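Local coordinates for protein DsbA-like disulfide oxidoreductase (Wolbachia endosymbiont of Drosophila melanogaster, PDB 6EEZ) that catalyses thiol-disulfide exchange, acting as a homotrimeric disulfide isomerase of the DsbA type that probably reshuffles wrongly paired disulfides in its substrates, at residues N53-K56 with Q57-D61; E113-L116 with D117-N121; D138-E141 with Q142-N146. All coordinates share one frame; numbering follows the deposited sequence.

All three contacts are short runs of helix whose residues meet three or four positions apart, in series along the thioredoxin-family chain. Contact 1 sits on helix 52-60, just after the short helix 46-50 that carries Cys-48, and leans on strand 65-70 of the central mixed sheet. Contact 2, on helix 112-121, and contact 3, early in the long helix 137-154, lie between strands 65-70 and 161-164, consistent with the helical insertion of DsbA-like proteins. Centres of contacts 1 and 2 lie about 24 Å apart, 2 and 3 about 22 Å, and 1 and 3, on opposite sides of the chain's centre, about 26 Å. None touches another; helix 96-105 touches contacts 1 and 2, helix 76-91 contacts 2 and 3.

Contact 1: residues N53-K56 with Q57-D61; sequences NDIK and QLIND
Ile-55 and Ile-59 meet one turn apart on helix 52-60 of the thioredoxin fold, the helix just after the short helix 46-50 that carries Cys-48 of the CxxC disulfide. CG2 of Ile-55 lies 3.9 Å from CD1 of Ile-59, and the two side chains cross obliquely. Ile-55 brings this methyl anti to its own backbone N (CG1 has chi1 -58°), which turns CG2 along the helix toward the following turn. Both residues also rest on Tyr-66 of strand 65-70, so the pair forms part of the face by which the helix covers the sheet.

Ile-59 can be followed outward atom by atom. Its CB sits over the preceding turn's carbonyls, close to both Ile-55 O and Lys-56 O. CG1 comes nearest of all, 3.3 Å from Ile-55 O, and CD1 then reaches past that oxygen to the methyl of Ile-55. The same oxygen accepts the backbone N-H of Ile-59 at 2.9 Å from its N, nearly straight at 166°, so one carbonyl is gripped by the amide and flanked by the side chain of a single residue.

On the solvent side Gln-57 behaves differently. Its chain is extended beyond CG, and CB, CG and CD all pass close to Asn-53 O, the acceptor of the Gln-57 N-H; that donor stands well above the carbonyl plane. Asn-53 in turn uses its OD1 to bind His-101 of helix 96-105, while at the far end Asp-61 forms a salt bridge with Arg-179 of helix 175-185. Leu-58, buried against Leu-175 and Arg-179 of that helix, covers another flank: its N donates to Asp-54 O at 2.9 Å, and its CB lies 3.4 Å from Asp-54 O.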
ATOM      1  N   ASN A  53       5.775  -8.720  -6.571  1.00 45.10           N
ATOM      2  CA  ASN A  53       7.192  -8.752  -6.920  1.00 45.76           C
ATOM      3  C   ASN A  53       7.586  -7.625  -7.854  1.00 47.15           C
ATOM      4  O   ASN A  53       8.761  -7.272  -7.949  1.00 47.23           O
ATOM      5  CB  ASN A  53       7.546 -10.100  -7.536  1.00 47.86           C
ATOM      6  CG  ASN A  53       7.671 -11.184  -6.491  1.00 49.35           C
ATOM      7  OD1 ASN A  53       8.137 -10.929  -5.374  1.00 49.20           O
ATOM      8  ND2 ASN A  53       7.245 -12.403  -6.829  1.00 51.12           N
ATOM      9  N   ASP A  54       6.607  -7.058  -8.548  1.00 40.60           N
ATOM     10  CA  ASP A  54       6.835  -5.828  -9.289  1.00 42.40           C
ATOM     11  C   ASP A  54       7.170  -4.740  -8.290  1.00 40.54           C
ATOM     12  O   ASP A  54       8.155  -4.021  -8.447  1.00 40.67           O
ATOM     13  CB  ASP A  54       5.609  -5.431 -10.106  1.00 43.87           C
ATOM     14  CG  ASP A  54       5.401  -6.308 -11.310  1.00 45.77           C
ATOM     15  OD1 ASP A  54       6.381  -6.890 -11.788  1.00 46.26           O
ATOM     16  OD2 ASP A  54       4.255  -6.402 -11.788  1.00 45.90           O
ATOM     17  N   ILE A  55       6.338  -4.652  -7.254  1.00 39.76           N
ATOM     18  CA  ILE A  55       6.513  -3.687  -6.180  1.00 37.28           C
ATOM     19  C   ILE A  55       7.867  -3.883  -5.495  1.00 36.14           C
ATOM     20  O   ILE A  55       8.631  -2.936  -5.350  1.00 35.73           O
ATOM     21  CB  ILE A  55       5.385  -3.814  -5.150  1.00 35.80           C
ATOM     22  CG1 ILE A  55       4.040  -3.607  -5.831  1.00 36.24           C
ATOM     23  CG2 ILE A  55       5.533  -2.813  -4.028  1.00 33.93           C
ATOM     24  CD1 ILE A  55       4.002  -2.387  -6.747  1.00 36.47           C
ATOM     25  N   LYS A  56       8.158  -5.123  -5.091  1.00 35.67           N
ATOM     26  CA  LYS A  56       9.427  -5.429  -4.443  1.00 35.41           C
ATOM     27  C   LYS A  56      10.614  -4.973  -5.303  1.00 36.34           C
ATOM     28  O   LYS A  56      11.490  -4.267  -4.822  1.00 36.10           O
ATOM     29  CB  LYS A  56       9.523  -6.922  -4.143  1.00 36.63           C
ATOM     30  CG  LYS A  56      10.640  -7.278  -3.216  1.00 37.75           C
ATOM     31  CD  LYS A  56      10.593  -8.742  -2.926  1.00 39.45           C
ATOM     32  CE  LYS A  56      11.770  -9.197  -2.121  1.00 41.14           C
ATOM     33  NZ  LYS A  56      11.534 -10.598  -1.689  1.00 42.85           N
ATOM     34  N   GLN A  57      10.626  -5.349  -6.579  1.00 39.78           N
ATOM     35  CA  GLN A  57      11.719  -4.981  -7.464  1.00 41.22           C
ATOM     36  C   GLN A  57      11.811  -3.467  -7.669  1.00 40.31           C
ATOM     37  O   GLN A  57      12.912  -2.920  -7.699  1.00 39.95           O
ATOM     38  CB  GLN A  57      11.579  -5.710  -8.808  1.00 43.81           C
ATOM     39  CG  GLN A  57      11.888  -7.199  -8.688  1.00 45.03           C
ATOM     40  CD  GLN A  57      11.620  -7.988  -9.953  1.00 47.79           C
ATOM     41  OE1 GLN A  57      11.025  -7.486 -10.896  1.00 49.49           O
ATOM     42  NE2 GLN A  57      12.059  -9.240  -9.971  1.00 49.38           N
ATOM     43  N   LEU A  58      10.671  -2.785  -7.781  1.00 36.01           N
ATOM     44  CA  LEU A  58      10.662  -1.341  -8.026  1.00 34.47           C
ATOM     45  C   LEU A  58      11.234  -0.597  -6.834  1.00 32.99           C
ATOM     46  O   LEU A  58      11.961   0.383  -6.991  1.00 32.24           O
ATOM     47  CB  LEU A  58       9.251  -0.848  -8.320  1.00 33.70           C
ATOM     48  CG  LEU A  58       9.151   0.509  -9.025  1.00 31.87           C
ATOM     49  CD1 LEU A  58       9.686   0.405 -10.462  1.00 33.61           C
ATOM     50  CD2 LEU A  58       7.685   1.013  -8.999  1.00 30.14           C
ATOM     51  N   ILE A  59      10.899  -1.086  -5.641  1.00 36.46           N
ATOM     52  CA  ILE A  59      11.473  -0.584  -4.394  1.00 36.27           C
ATOM     53  C   ILE A  59      12.997  -0.860  -4.326  1.00 37.25           C
ATOM     54  O   ILE A  59      13.775   0.030  -3.981  1.00 37.62           O
ATOM     55  CB  ILE A  59      10.706  -1.207  -3.180  1.00 36.46           C
ATOM     56  CG1 ILE A  59       9.295  -0.592  -3.087  1.00 35.86           C
ATOM     57  CG2 ILE A  59      11.418  -0.968  -1.877  1.00 36.69           C
ATOM     58  CD1 ILE A  59       8.427  -1.170  -1.997  1.00 35.57           C
ATOM     59  N   ASN A  60      13.430  -2.063  -4.704  1.00 44.59           N
ATOM     60  CA  ASN A  60      14.831  -2.461  -4.533  1.00 45.95           C
ATOM     61  C   ASN A  60      15.746  -1.783  -5.557  1.00 46.49           C
ATOM     62  O   ASN A  60      16.933  -1.618  -5.298  1.00 48.18           O
ATOM     63  CB  ASN A  60      14.972  -3.992  -4.613  1.00 47.70           C
ATOM     64  CG  ASN A  60      16.330  -4.491  -4.126  1.00 50.80           C
ATOM     65  OD1 ASN A  60      16.888  -3.968  -3.146  1.00 51.51           O
ATOM     66  ND2 ASN A  60      16.873  -5.510  -4.804  1.00 52.94           N
ATOM     67  N   ASP A  61      15.200  -1.383  -6.707  1.00 40.52           N
ATOM     68  CA  ASP A  61      15.914  -0.490  -7.642  1.00 41.96           C
ATOM     69  C   ASP A  61      16.605   0.710  -6.960  1.00 42.22           C
ATOM     70  O   ASP A  61      17.592   1.226  -7.469  1.00 43.48           O
ATOM     71  CB  ASP A  61      14.952   0.064  -8.701  1.00 41.93           C
ATOM     72  CG  ASP A  61      14.489  -0.988  -9.683  1.00 42.24           C
ATOM     73  OD1 ASP A  61      14.946  -2.146  -9.575  1.00 42.68           O
ATOM     74  OD2 ASP A  61      13.666  -0.646 -10.561  1.00 42.02           O
TER

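Contact 2: residues E113-L116 with D117-N121; sequences ESIL and DIVKN
Ile-115 and Val-119 stand four residues apart on the buried side of helix 112-121, a helix whose place in the chain is consistent with the helical insertion in the thioredoxin fold of DsbA-like proteins. Their CG2 methyls approach to only 4.5 Å, and the closer packing is of Val-119 CG2 against the backbone, 3.3 Å from Ile-115 O. With CG1 anti to the Val-119 N (chi1 176°), CG2 is left beside that N and leans over the carbonyl to which the N donates at 3.0 Å. Ile-118 packs in the same way one residue earlier: its CG1 lies 3.4 Å from Ser-114 O, which accepts the Ile-118 N-H, and the same N-H also makes a weak bond to Ile-115 O.

The other side is polar and faces solvent. Asp-117 folds its carboxylate back over the preceding turn, with OD2 3.5 Å from Ser-114 CA and no hydrogen bond to that turn from the carboxylate; the turn is closed instead by Asp-117 N to Glu-113 O at 2.9 Å. Exposed Lys-120 lays its aliphatic root on the helix, CG sitting 3.2 Å from Leu-116 O, and bends at chi2 and chi4 bring the chain back along the helix, NZ making a long, weak ion pair with Glu-126.

Around this helix, Ile-118 and Val-119 press on Phe-99 of helix 96-105, Ile-115 reaches Lys-80 and Ser-84 of helix 76-91, and Leu-116 and Val-119 touch Phe-129 of helix 126-135.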
ATOM      1  N   GLU A 113      -6.509 -17.118  12.226  1.00 66.20           N
ATOM      2  CA  GLU A 113      -5.398 -18.011  12.504  1.00 67.25           C
ATOM      3  C   GLU A 113      -4.273 -17.801  11.494  1.00 64.51           C
ATOM      4  O   GLU A 113      -3.114 -17.636  11.871  1.00 63.96           O
ATOM      5  CB  GLU A 113      -5.867 -19.473  12.482  1.00 71.26           C
ATOM      6  CG  GLU A 113      -7.119 -19.769  13.339  1.00 75.48           C
ATOM      7  CD  GLU A 113      -8.439 -19.636  12.566  1.00 75.40           C
ATOM      8  OE1 GLU A 113      -9.123 -20.669  12.361  1.00 79.23           O
ATOM      9  OE2 GLU A 113      -8.804 -18.505  12.177  1.00 71.88           O
ATOM     10  N   SER A 114      -4.628 -17.799  10.213  1.00 61.14           N
ATOM     11  CA  SER A 114      -3.651 -17.667   9.140  1.00 58.95           C
ATOM     12  C   SER A 114      -2.906 -16.332   9.219  1.00 57.02           C
ATOM     13  O   SER A 114      -1.725 -16.256   8.875  1.00 56.29           O
ATOM     14  CB  SER A 114      -4.333 -17.791   7.781  1.00 57.89           C
ATOM     15  OG  SER A 114      -5.100 -16.630   7.512  1.00 55.52           O
ATOM     16  N   ILE A 115      -3.603 -15.284   9.663  1.00 57.85           N
ATOM     17  CA  ILE A 115      -2.977 -13.988   9.899  1.00 56.76           C
ATOM     18  C   ILE A 115      -1.951 -14.089  11.036  1.00 58.42           C
ATOM     19  O   ILE A 115      -0.891 -13.477  10.952  1.00 57.45           O
ATOM     20  CB  ILE A 115      -4.029 -12.889  10.228  1.00 56.35           C
ATOM     21  CG1 ILE A 115      -4.826 -12.532   8.971  1.00 54.60           C
ATOM     22  CG2 ILE A 115      -3.359 -11.618  10.772  1.00 55.48           C
ATOM     23  CD1 ILE A 115      -5.949 -11.540   9.201  1.00 54.37           C
ATOM     24  N   LEU A 116      -2.252 -14.854  12.087  1.00 64.96           N
ATOM     25  CA  LEU A 116      -1.276 -15.080  13.170  1.00 65.99           C
ATOM     26  C   LEU A 116      -0.078 -15.897  12.701  1.00 65.53           C
ATOM     27  O   LEU A 116       1.055 -15.589  13.053  1.00 65.00           O
ATOM     28  CB  LEU A 116      -1.913 -15.788  14.372  1.00 68.64           C
ATOM     29  CG  LEU A 116      -2.872 -14.978  15.254  1.00 69.10           C
ATOM     30  CD1 LEU A 116      -3.329 -15.821  16.452  1.00 72.99           C
ATOM     31  CD2 LEU A 116      -2.245 -13.682  15.738  1.00 67.42           C
ATOM     32  N   ASP A 117      -0.328 -16.943  11.920  1.00 67.49           N
ATOM     33  CA  ASP A 117       0.754 -17.698  11.304  1.00 67.56           C
ATOM     34  C   ASP A 117       1.725 -16.746  10.613  1.00 65.77           C
ATOM     35  O   ASP A 117       2.931 -16.966  10.626  1.00 65.74           O
ATOM     36  CB  ASP A 117       0.215 -18.713  10.291  1.00 68.38           C
ATOM     37  CG  ASP A 117      -0.682 -19.751  10.920  1.00 72.01           C
ATOM     38  OD1 ASP A 117      -0.489 -20.084  12.114  1.00 74.52           O
ATOM     39  OD2 ASP A 117      -1.584 -20.240  10.206  1.00 72.64           O
ATOM     40  N   ILE A 118       1.197 -15.681  10.018  1.00 59.41           N
ATOM     41  CA  ILE A 118       2.036 -14.713   9.330  1.00 57.54           C
ATOM     42  C   ILE A 118       2.785 -13.837  10.336  1.00 57.04           C
ATOM     43  O   ILE A 118       3.965 -13.547  10.161  1.00 55.97           O
ATOM     44  CB  ILE A 118       1.205 -13.828   8.372  1.00 56.09           C
ATOM     45  CG1 ILE A 118       0.718 -14.657   7.183  1.00 56.04           C
ATOM     46  CG2 ILE A 118       2.030 -12.613   7.883  1.00 54.36           C
ATOM     47  CD1 ILE A 118      -0.174 -13.879   6.190  1.00 54.31           C
ATOM     48  N   VAL A 119       2.098 -13.411  11.390  1.00 60.11           N
ATOM     49  CA  VAL A 119       2.718 -12.556  12.388  1.00 60.33           C
ATOM     50  C   VAL A 119       3.836 -13.321  13.094  1.00 61.49           C
ATOM     51  O   VAL A 119       4.819 -12.733  13.541  1.00 61.38           O
ATOM     52  CB  VAL A 119       1.686 -12.046  13.410  1.00 61.43           C
ATOM     53  CG1 VAL A 119       2.350 -11.241  14.492  1.00 61.55           C
ATOM     54  CG2 VAL A 119       0.652 -11.178  12.722  1.00 60.64           C
ATOM     55  N   LYS A 120       3.696 -14.638  13.170  1.00 63.22           N
ATOM     56  CA  LYS A 120       4.731 -15.468  13.769  1.00 64.52           C
ATOM     57  C   LYS A 120       5.931 -15.671  12.857  1.00 63.21           C
ATOM     58  O   LYS A 120       7.071 -15.667  13.322  1.00 63.48           O
ATOM     59  CB  LYS A 120       4.168 -16.834  14.156  1.00 67.01           C
ATOM     60  CG  LYS A 120       3.058 -16.792  15.186  1.00 69.08           C
ATOM     61  CD  LYS A 120       3.439 -15.991  16.422  1.00 69.72           C
ATOM     62  CE  LYS A 120       2.374 -16.103  17.486  1.00 72.39           C
ATOM     63  NZ  LYS A 120       2.143 -17.530  17.910  1.00 75.71           N
ATOM     64  N   ASN A 121       5.685 -15.881  11.567  1.00 62.39           N
ATOM     65  CA  ASN A 121       6.776 -16.204  10.646  1.00 61.71           C
ATOM     66  C   ASN A 121       7.694 -15.009  10.372  1.00 59.53           C
ATOM     67  O   ASN A 121       8.802 -15.174   9.850  1.00 59.00           O
ATOM     68  CB  ASN A 121       6.210 -16.733   9.331  1.00 61.52           C
ATOM     69  CG  ASN A 121       5.561 -18.091   9.483  1.00 63.38           C
ATOM     70  OD1 ASN A 121       5.984 -18.914  10.305  1.00 65.87           O
ATOM     71  ND2 ASN A 121       4.531 -18.339   8.695  1.00 63.15           N
TER

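Contact 3: residues D138-E141 with Q142-N146; sequences DKIE and QMINN
Glu-141 and Asn-145 clasp each other as an i to i+4 side-chain pair on the long helix 137-154 of this DsbA-like thioredoxin-fold protein. Asn-145 ND2 donates to Glu-141 OE2 at 2.9 Å, a bond bent to 140° that meets the oxygen from above the carboxylate plane, the carboxylate and amide standing almost perpendicular at 87°. A bend at chi2 (69°) swings the Glu-141 carboxylate along the helix to Asn-145. A water closes the pair, donating to Asn-145 OD1 at 2.9 Å and more weakly to Glu-141 OE1.

What positions the carboxylate lies one shell out: OE1 forms a salt bridge with Lys-83 of helix 76-91, which would favour the charged form. Beneath, the backbone bond from Asn-145 N to Glu-141 O, 3.0 Å long, sets the spacing of the two residues.

On the buried side Ile-140 and Ile-144 point the same way, CG2 of the first 4.2 Å from CD1 of the second, while Met-143 CG lies 3.2 Å from Lys-139 O. This face packs on helix 76-91, with Met-143 against Leu-86 and Phe-90 and Ile-144 against Ala-82, and Pro-72, just beyond strand 65-70, also touches Ile-144.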
ATOM      1  N   ASP A 138      -7.940   3.166  17.309  1.00 54.78           N
ATOM      2  CA  ASP A 138      -8.422   4.431  16.748  1.00 53.31           C
ATOM      3  C   ASP A 138      -7.577   4.902  15.568  1.00 51.43           C
ATOM      4  O   ASP A 138      -8.116   5.387  14.580  1.00 49.73           O
ATOM      5  CB  ASP A 138      -8.434   5.537  17.803  1.00 55.73           C
ATOM      6  CG  ASP A 138      -9.447   5.299  18.884  1.00 60.46           C
ATOM      7  OD1 ASP A 138     -10.220   4.325  18.751  1.00 60.92           O
ATOM      8  OD2 ASP A 138      -9.479   6.090  19.859  1.00 64.05           O
ATOM      9  N   LYS A 139      -6.254   4.772  15.664  1.00 52.34           N
ATOM     10  CA  LYS A 139      -5.387   5.367  14.658  1.00 50.79           C
ATOM     11  C   LYS A 139      -5.360   4.517  13.407  1.00 49.59           C
ATOM     12  O   LYS A 139      -5.305   5.038  12.300  1.00 48.16           O
ATOM     13  CB  LYS A 139      -3.979   5.558  15.184  1.00 51.48           C
ATOM     14  CG  LYS A 139      -3.077   6.266  14.200  1.00 50.04           C
ATOM     15  CD  LYS A 139      -2.377   7.449  14.849  1.00 51.37           C
ATOM     16  CE  LYS A 139      -3.327   8.626  15.049  1.00 51.31           C
ATOM     17  NZ  LYS A 139      -2.690   9.710  15.842  1.00 52.91           N
ATOM     18  N   ILE A 140      -5.397   3.205  13.585  1.00 45.85           N
ATOM     19  CA  ILE A 140      -5.487   2.292  12.455  1.00 44.93           C
ATOM     20  C   ILE A 140      -6.805   2.524  11.713  1.00 43.97           C
ATOM     21  O   ILE A 140      -6.840   2.567  10.488  1.00 42.57           O
ATOM     22  CB  ILE A 140      -5.405   0.820  12.909  1.00 46.48           C
ATOM     23  CG1 ILE A 140      -4.019   0.535  13.498  1.00 47.44           C
ATOM     24  CG2 ILE A 140      -5.709  -0.114  11.745  1.00 45.63           C
ATOM     25  CD1 ILE A 140      -3.929  -0.758  14.270  1.00 49.10           C
ATOM     26  N   GLU A 141      -7.886   2.637  12.476  1.00 54.14           N
ATOM     27  CA  GLU A 141      -9.200   2.854  11.908  1.00 53.26           C
ATOM     28  C   GLU A 141      -9.184   4.155  11.098  1.00 52.12           C
ATOM     29  O   GLU A 141      -9.643   4.189   9.964  1.00 50.25           O
ATOM     30  CB  GLU A 141     -10.258   2.897  13.018  1.00 54.49           C
ATOM     31  CG  GLU A 141     -11.644   3.385  12.577  1.00 54.04           C
ATOM     32  CD  GLU A 141     -12.353   2.401  11.646  1.00 53.19           C
ATOM     33  OE1 GLU A 141     -11.895   1.239  11.534  1.00 53.72           O
ATOM     34  OE2 GLU A 141     -13.382   2.784  11.044  1.00 52.13           O
ATOM     35  N   GLN A 142      -8.623   5.208  11.688  1.00 53.79           N
ATOM     36  CA  GLN A 142      -8.521   6.515  11.042  1.00 52.52           C
ATOM     37  C   GLN A 142      -7.738   6.441   9.744  1.00 51.30           C
ATOM     38  O   GLN A 142      -8.149   7.025   8.731  1.00 50.33           O
ATOM     39  CB  GLN A 142      -7.864   7.528  11.983  1.00 53.08           C
ATOM     40  CG  GLN A 142      -7.927   8.956  11.493  1.00 51.99           C
ATOM     41  CD  GLN A 142      -7.306   9.943  12.470  1.00 53.50           C
ATOM     42  OE1 GLN A 142      -6.098  10.164  12.444  1.00 53.89           O
ATOM     43  NE2 GLN A 142      -8.134  10.549  13.334  1.00 54.68           N
ATOM     44  N   MET A 143      -6.622   5.714   9.773  1.00 43.30           N
ATOM     45  CA  MET A 143      -5.755   5.620   8.594  1.00 42.09           C
ATOM     46  C   MET A 143      -6.437   4.879   7.458  1.00 41.02           C
ATOM     47  O   MET A 143      -6.264   5.231   6.295  1.00 39.52           O
ATOM     48  CB  MET A 143      -4.429   4.931   8.940  1.00 42.75           C
ATOM     49  CG  MET A 143      -3.474   5.785   9.768  1.00 43.39           C
ATOM     50  SD  MET A 143      -2.028   4.862  10.375  1.00 43.18           S
ATOM     51  CE  MET A 143      -1.109   4.674   8.851  1.00 42.12           C
ATOM     52  N   ILE A 144      -7.202   3.846   7.783  1.00 42.89           N
ATOM     53  CA  ILE A 144      -7.840   3.043   6.751  1.00 41.90           C
ATOM     54  C   ILE A 144      -9.012   3.824   6.156  1.00 40.77           C
ATOM     55  O   ILE A 144      -9.245   3.791   4.949  1.00 39.13           O
ATOM     56  CB  ILE A 144      -8.308   1.687   7.304  1.00 42.69           C
ATOM     57  CG1 ILE A 144      -7.095   0.761   7.461  1.00 43.48           C
ATOM     58  CG2 ILE A 144      -9.370   1.056   6.391  1.00 40.75           C
ATOM     59  CD1 ILE A 144      -7.406  -0.601   7.988  1.00 44.21           C
ATOM     60  N   ASN A 145      -9.737   4.535   7.001  1.00 41.41           N
ATOM     61  CA  ASN A 145     -10.837   5.349   6.521  1.00 40.54           C
ATOM     62  C   ASN A 145     -10.313   6.435   5.603  1.00 39.63           C
ATOM     63  O   ASN A 145     -10.918   6.728   4.558  1.00 38.60           O
ATOM     64  CB  ASN A 145     -11.608   5.967   7.685  1.00 41.71           C
ATOM     65  CG  ASN A 145     -12.494   4.968   8.380  1.00 42.23           C
ATOM     66  OD1 ASN A 145     -12.886   3.955   7.793  1.00 41.35           O
ATOM     67  ND2 ASN A 145     -12.832   5.248   9.637  1.00 43.62           N
ATOM     68  N   ASN A 146      -9.171   7.013   5.966  1.00 40.67           N
ATOM     69  CA  ASN A 146      -8.627   8.099   5.172  1.00 39.77           C
ATOM     70  C   ASN A 146      -8.167   7.582   3.831  1.00 38.66           C
ATOM     71  O   ASN A 146      -8.339   8.264   2.834  1.00 37.86           O
ATOM     72  CB  ASN A 146      -7.502   8.817   5.918  1.00 39.79           C
ATOM     73  CG  ASN A 146      -8.030   9.781   6.976  1.00 40.40           C
ATOM     74  OD1 ASN A 146      -9.211  10.168   6.964  1.00 40.79           O
ATOM     75  ND2 ASN A 146      -7.165  10.179   7.889  1.00 40.79           N
TER
HETATM   76  O   HOH W   1     -12.241   1.298   8.723  1.00 38.06           O